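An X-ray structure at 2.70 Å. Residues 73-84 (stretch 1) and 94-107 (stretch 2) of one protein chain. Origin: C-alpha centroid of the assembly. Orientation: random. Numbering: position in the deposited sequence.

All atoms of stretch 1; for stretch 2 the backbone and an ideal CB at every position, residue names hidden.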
# COMPACT_ATOMS: atom_id res chain seq x y z
N TRP A 73 -42.40 -9.86 -28.12
CA TRP A 73 -41.40 -9.88 -27.07
C TRP A 73 -42.00 -9.51 -25.74
O TRP A 73 -41.73 -10.15 -24.73
CB TRP A 73 -40.29 -8.90 -27.42
CG TRP A 73 -39.32 -8.64 -26.33
CD1 TRP A 73 -38.39 -9.50 -25.83
CD2 TRP A 73 -39.13 -7.42 -25.66
NE1 TRP A 73 -37.65 -8.89 -24.86
CE2 TRP A 73 -38.08 -7.60 -24.74
CE3 TRP A 73 -39.74 -6.17 -25.75
CZ2 TRP A 73 -37.65 -6.59 -23.90
CZ3 TRP A 73 -39.31 -5.16 -24.90
CH2 TRP A 73 -38.28 -5.38 -23.99
N LEU A 74 -42.80 -8.45 -25.76
CA LEU A 74 -43.55 -8.00 -24.59
C LEU A 74 -44.45 -9.09 -24.03
O LEU A 74 -44.56 -9.27 -22.80
CB LEU A 74 -44.42 -6.81 -24.96
CG LEU A 74 -43.60 -5.57 -25.28
CD1 LEU A 74 -44.43 -4.59 -26.06
CD2 LEU A 74 -43.07 -4.91 -24.02
N GLY A 75 -45.11 -9.79 -24.95
CA GLY A 75 -46.03 -10.86 -24.63
C GLY A 75 -47.45 -10.64 -25.12
O GLY A 75 -48.20 -11.60 -25.26
N LYS A 76 -47.84 -9.39 -25.37
CA LYS A 76 -49.23 -9.07 -25.67
C LYS A 76 -49.40 -8.44 -27.05
O LYS A 76 -48.59 -7.62 -27.46
CB LYS A 76 -49.80 -8.13 -24.61
CG LYS A 76 -50.05 -8.80 -23.26
CD LYS A 76 -51.46 -8.51 -22.75
CE LYS A 76 -51.62 -7.08 -22.24
NZ LYS A 76 -50.96 -6.90 -20.92
N VAL A 77 -50.47 -8.82 -27.75
CA VAL A 77 -50.84 -8.20 -29.01
C VAL A 77 -51.01 -6.72 -28.76
O VAL A 77 -51.43 -6.32 -27.68
CB VAL A 77 -52.17 -8.78 -29.57
CG1 VAL A 77 -52.79 -7.88 -30.64
CG2 VAL A 77 -51.93 -10.17 -30.13
N MSE A 78 -50.70 -5.92 -29.78
CA MSE A 78 -50.64 -4.46 -29.65
C MSE A 78 -51.85 -3.80 -29.06
O MSE A 78 -51.71 -2.86 -28.29
CB MSE A 78 -50.35 -3.83 -31.02
CG MSE A 78 -49.72 -2.44 -30.86
SE MSE A 78 -47.74 -2.44 -30.76
CE MSE A 78 -47.61 -1.33 -32.38
N ASP A 79 -53.05 -4.27 -29.40
CA ASP A 79 -54.27 -3.59 -28.93
C ASP A 79 -54.66 -3.90 -27.48
O ASP A 79 -55.33 -3.08 -26.85
CB ASP A 79 -55.45 -3.84 -29.88
CG ASP A 79 -55.68 -2.69 -30.86
OD1 ASP A 79 -55.75 -1.51 -30.41
OD2 ASP A 79 -55.80 -2.95 -32.07
N ASP A 80 -54.24 -5.06 -26.97
CA ASP A 80 -54.47 -5.44 -25.57
C ASP A 80 -53.73 -4.54 -24.59
O ASP A 80 -54.13 -4.40 -23.42
CB ASP A 80 -54.02 -6.88 -25.32
CG ASP A 80 -54.91 -7.88 -25.98
OD1 ASP A 80 -55.95 -7.47 -26.54
OD2 ASP A 80 -54.57 -9.07 -25.94
N MSE A 81 -52.63 -3.95 -25.06
CA MSE A 81 -51.90 -2.91 -24.34
C MSE A 81 -52.20 -1.59 -24.98
O MSE A 81 -51.31 -0.77 -25.18
CB MSE A 81 -50.41 -3.25 -24.26
CG MSE A 81 -49.76 -3.58 -25.61
SE MSE A 81 -47.87 -4.09 -25.39
CE MSE A 81 -47.60 -4.10 -27.34
N ASN A 82 -53.48 -1.40 -25.33
CA ASN A 82 -54.08 -0.11 -25.72
C ASN A 82 -53.11 0.94 -26.27
O ASN A 82 -52.98 2.04 -25.73
CB ASN A 82 -54.88 0.43 -24.53
CG ASN A 82 -55.69 1.66 -24.86
OD1 ASN A 82 -56.65 1.61 -25.64
ND2 ASN A 82 -55.31 2.79 -24.27
N ILE A 83 -52.43 0.58 -27.35
CA ILE A 83 -51.54 1.50 -28.06
C ILE A 83 -51.48 1.09 -29.55
O ILE A 83 -51.69 -0.08 -29.89
CB ILE A 83 -50.14 1.56 -27.38
CG1 ILE A 83 -49.72 3.02 -27.13
CG2 ILE A 83 -49.08 0.79 -28.16
CD1 ILE A 83 -50.44 3.69 -25.97
N SER A 84 -51.22 2.06 -30.42
CA SER A 84 -51.28 1.86 -31.87
C SER A 84 -50.24 2.73 -32.58
O SER A 84 -50.22 3.94 -32.42
CB SER A 84 -52.69 2.20 -32.38
OG SER A 84 -52.65 2.76 -33.67
N UNK A 94 -43.27 8.36 -29.12
CA UNK A 94 -43.18 7.59 -27.90
C UNK A 94 -44.49 6.91 -27.62
O UNK A 94 -45.53 7.56 -27.64
CB UNK A 94 -42.77 8.48 -26.72
N UNK A 95 -44.45 5.61 -27.34
CA UNK A 95 -45.64 4.84 -27.02
C UNK A 95 -45.43 4.24 -25.64
O UNK A 95 -44.37 3.73 -25.35
CB UNK A 95 -45.91 3.76 -28.07
N UNK A 96 -46.45 4.36 -24.79
CA UNK A 96 -46.40 3.98 -23.38
C UNK A 96 -47.51 2.95 -23.13
O UNK A 96 -48.57 3.27 -22.57
CB UNK A 96 -46.56 5.20 -22.47
N UNK A 97 -47.28 1.70 -23.55
CA UNK A 97 -48.29 0.68 -23.50
C UNK A 97 -48.83 0.44 -22.10
O UNK A 97 -48.14 0.70 -21.11
CB UNK A 97 -47.73 -0.62 -24.07
N UNK A 98 -50.06 -0.07 -22.04
CA UNK A 98 -50.80 -0.18 -20.79
C UNK A 98 -51.08 -1.64 -20.49
O UNK A 98 -50.82 -2.50 -21.31
CB UNK A 98 -52.10 0.62 -20.85
N UNK A 99 -51.56 -1.91 -19.29
CA UNK A 99 -51.88 -3.27 -18.91
C UNK A 99 -50.70 -4.21 -18.93
O UNK A 99 -50.87 -5.41 -19.05
CB UNK A 99 -52.97 -3.82 -19.83
N UNK A 100 -49.50 -3.65 -18.79
CA UNK A 100 -48.26 -4.44 -18.70
C UNK A 100 -47.84 -4.47 -17.24
O UNK A 100 -48.30 -3.63 -16.47
CB UNK A 100 -47.15 -3.86 -19.58
N UNK A 101 -46.93 -5.40 -16.87
CA UNK A 101 -46.59 -5.51 -15.44
C UNK A 101 -46.04 -4.20 -14.88
O UNK A 101 -46.41 -3.78 -13.78
CB UNK A 101 -45.57 -6.63 -15.23
N UNK A 102 -45.17 -3.56 -15.66
CA UNK A 102 -44.62 -2.27 -15.32
C UNK A 102 -44.77 -1.38 -16.52
O UNK A 102 -45.24 -1.83 -17.57
CB UNK A 102 -43.16 -2.37 -14.88
N UNK A 103 -44.41 -0.11 -16.37
CA UNK A 103 -44.43 0.84 -17.47
C UNK A 103 -43.21 0.65 -18.36
O UNK A 103 -42.19 0.13 -17.91
CB UNK A 103 -44.49 2.27 -16.94
N UNK A 104 -43.30 1.05 -19.61
CA UNK A 104 -42.12 1.18 -20.44
C UNK A 104 -42.42 2.08 -21.58
O UNK A 104 -43.55 2.21 -21.95
CB UNK A 104 -41.63 -0.18 -20.94
N UNK A 105 -41.39 2.70 -22.13
CA UNK A 105 -41.50 3.63 -23.22
C UNK A 105 -41.00 2.95 -24.50
O UNK A 105 -40.05 2.15 -24.48
CB UNK A 105 -40.72 4.91 -22.92
N UNK A 106 -41.62 3.25 -25.62
CA UNK A 106 -41.20 2.68 -26.89
C UNK A 106 -40.98 3.86 -27.77
O UNK A 106 -41.91 4.56 -28.08
CB UNK A 106 -42.21 1.70 -27.48
N UNK A 107 -39.73 4.11 -28.13
CA UNK A 107 -39.40 5.30 -28.92
C UNK A 107 -39.12 4.86 -30.33
O UNK A 107 -38.65 3.76 -30.53
CB UNK A 107 -38.21 6.06 -28.34

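Position 94 has extended backbone angles (-133/131), and nothing of stretch 1 lies within 5.5 Å of its ideal CB. Any strand-compatible residue would serve; the deposited one is Ile94.

At position 95 the CA-to-CB bond points toward stretch 1, and the ideal CB lies 4.0 Å from Ile83 CG1. The angles (-122/133) are those of a strand, and backbone bonds in both directions with position 106 (N to O, 2.8 Å each) fix it there. An apolar or aromatic side chain suits the isoleucine. Tyr95 is found: its CB packs 4.0 Å from Ile83 CG1, which sits at the edge of the ring, near its plane, while CE1 comes 3.8 Å from Ser84 O.

Position 96 turns its CB away, with 5.4 Å to Ile83 CD1, so a long polar chain is plausible. Lys96 fits this, and its NZ makes a long salt bridge, 3.8 Å, to OE2 of the residue at 105; its own carbonyl O lies 3.9 Å from Ile83 CD1.

At position 97 the CB points sideways, yet it would stand 3.7 Å from Met81 SE and 4.5 Å from Ile83 CG2. A compact apolar group is indicated, and phi of -57° admits proline. Pro97 does occur, its CB 3.8 Å from Met81 SE and its CA 3.7 Å from Met81 O.

Position 98 runs closest to stretch 1 in backbone terms, its CA 4.6 Å from that of Met81. Its N gives a weak hydrogen bond to Met81 O (3.5 Å, 168°), and its O lies 3.2 Å from Met81 CA in a CA-H...O contact. The CB is 4.6 Å from Asn82 CB, and the nearby amide offers a donor, so an acceptor such as Glu, Gln or Asp would suit. Glu98 answers with chi1 m and chi2 t, and OE1 accepts from Asn82 ND2 at 3.3 Å.

Position 99 has positive phi (61/24), which by itself favours glycine, though Asn or Asp could adopt it. An ideal CB would point toward stretch 1, 3.8 Å from both Asp80 O and Lys76 NZ, leaving modest space. Gly99 is deposited, and its carbonyl O accepts a very short bond, 2.4 Å, from Lys76 NZ.

Position 100 sends its CB sideways, 5.1 Å from Lys76 NZ, but Leu74 and Met81 offer apolar atoms to a branch that reaches inward. Leu, Ile or Met would suit. Leu100 extends CD1 to 4.3 Å from Leu74 CD2 and 4.1 Å from Met81 SE.

Positions 101, 102 and 103 have no ideal CB within 5.5 Å of stretch 1, so it sets no preference; Pro101, Asp102 and Gln103 follow, with Gln103 N bonded to Asp102 OD1 at 2.9 Å.

Positions 104 and 106 point toward stretch 1 from beyond 5.5 Å, so apolar chains of some reach fit. Cys104 SG lies 4.3 Å from Leu74 CD2, and Ile106 CD1 4.4 Å from Leu74 CD1. Positions 105 and 107, out of reach, are Glu105 and Val107.

Stretch 2, residues 94-107: IYKPEGLPDQCEIV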
# COMPACT_ATOMS: atom_id res chain seq x y z
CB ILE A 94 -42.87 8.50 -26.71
CG1 ILE A 94 -41.66 9.37 -27.04
CG2 ILE A 94 -42.64 7.67 -25.46
CD1 ILE A 94 -40.76 9.69 -25.87
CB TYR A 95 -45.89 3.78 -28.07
CG TYR A 95 -45.82 4.34 -29.47
CD1 TYR A 95 -46.95 4.88 -30.09
CD2 TYR A 95 -44.62 4.37 -30.16
CE1 TYR A 95 -46.87 5.42 -31.38
CE2 TYR A 95 -44.53 4.90 -31.44
CZ TYR A 95 -45.64 5.43 -32.05
OH TYR A 95 -45.50 5.93 -33.34
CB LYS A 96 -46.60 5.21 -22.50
CG LYS A 96 -45.37 6.10 -22.35
CD LYS A 96 -45.74 7.49 -21.86
CE LYS A 96 -44.55 8.24 -21.27
NZ LYS A 96 -44.01 7.60 -20.02
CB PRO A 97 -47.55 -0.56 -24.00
CG PRO A 97 -46.13 -0.30 -23.67
CD PRO A 97 -46.01 1.15 -24.03
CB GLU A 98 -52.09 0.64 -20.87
CG GLU A 98 -51.84 2.15 -20.87
CD GLU A 98 -53.08 2.98 -21.22
OE1 GLU A 98 -54.20 2.43 -21.23
OE2 GLU A 98 -52.92 4.20 -21.50
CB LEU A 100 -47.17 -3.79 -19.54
CG LEU A 100 -47.11 -4.12 -21.03
CD1 LEU A 100 -46.26 -3.09 -21.75
CD2 LEU A 100 -46.56 -5.51 -21.25
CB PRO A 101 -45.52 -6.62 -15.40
CG PRO A 101 -45.50 -7.24 -16.76
CD PRO A 101 -46.01 -6.18 -17.70
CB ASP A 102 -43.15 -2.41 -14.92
CG ASP A 102 -42.76 -1.48 -13.77
OD1 ASP A 102 -43.33 -0.36 -13.66
OD2 ASP A 102 -41.88 -1.90 -12.97
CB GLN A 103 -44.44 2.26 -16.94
CG GLN A 103 -45.70 2.63 -16.18
CD GLN A 103 -45.50 3.80 -15.23
OE1 GLN A 103 -44.48 3.89 -14.54
NE2 GLN A 103 -46.49 4.71 -15.17
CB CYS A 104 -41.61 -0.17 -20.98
SG CYS A 104 -42.60 -0.97 -22.28
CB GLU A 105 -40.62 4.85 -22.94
CG GLU A 105 -40.94 5.62 -21.67
CD GLU A 105 -39.91 6.71 -21.37
OE1 GLU A 105 -38.71 6.51 -21.69
OE2 GLU A 105 -40.27 7.78 -20.83
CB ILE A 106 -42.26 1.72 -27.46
CG1 ILE A 106 -42.33 0.48 -26.56
CG2 ILE A 106 -41.91 1.30 -28.88
CD1 ILE A 106 -43.56 -0.38 -26.73
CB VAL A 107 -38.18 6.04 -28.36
CG1 VAL A 107 -38.49 6.58 -26.99
CG2 VAL A 107 -36.96 5.15 -28.28
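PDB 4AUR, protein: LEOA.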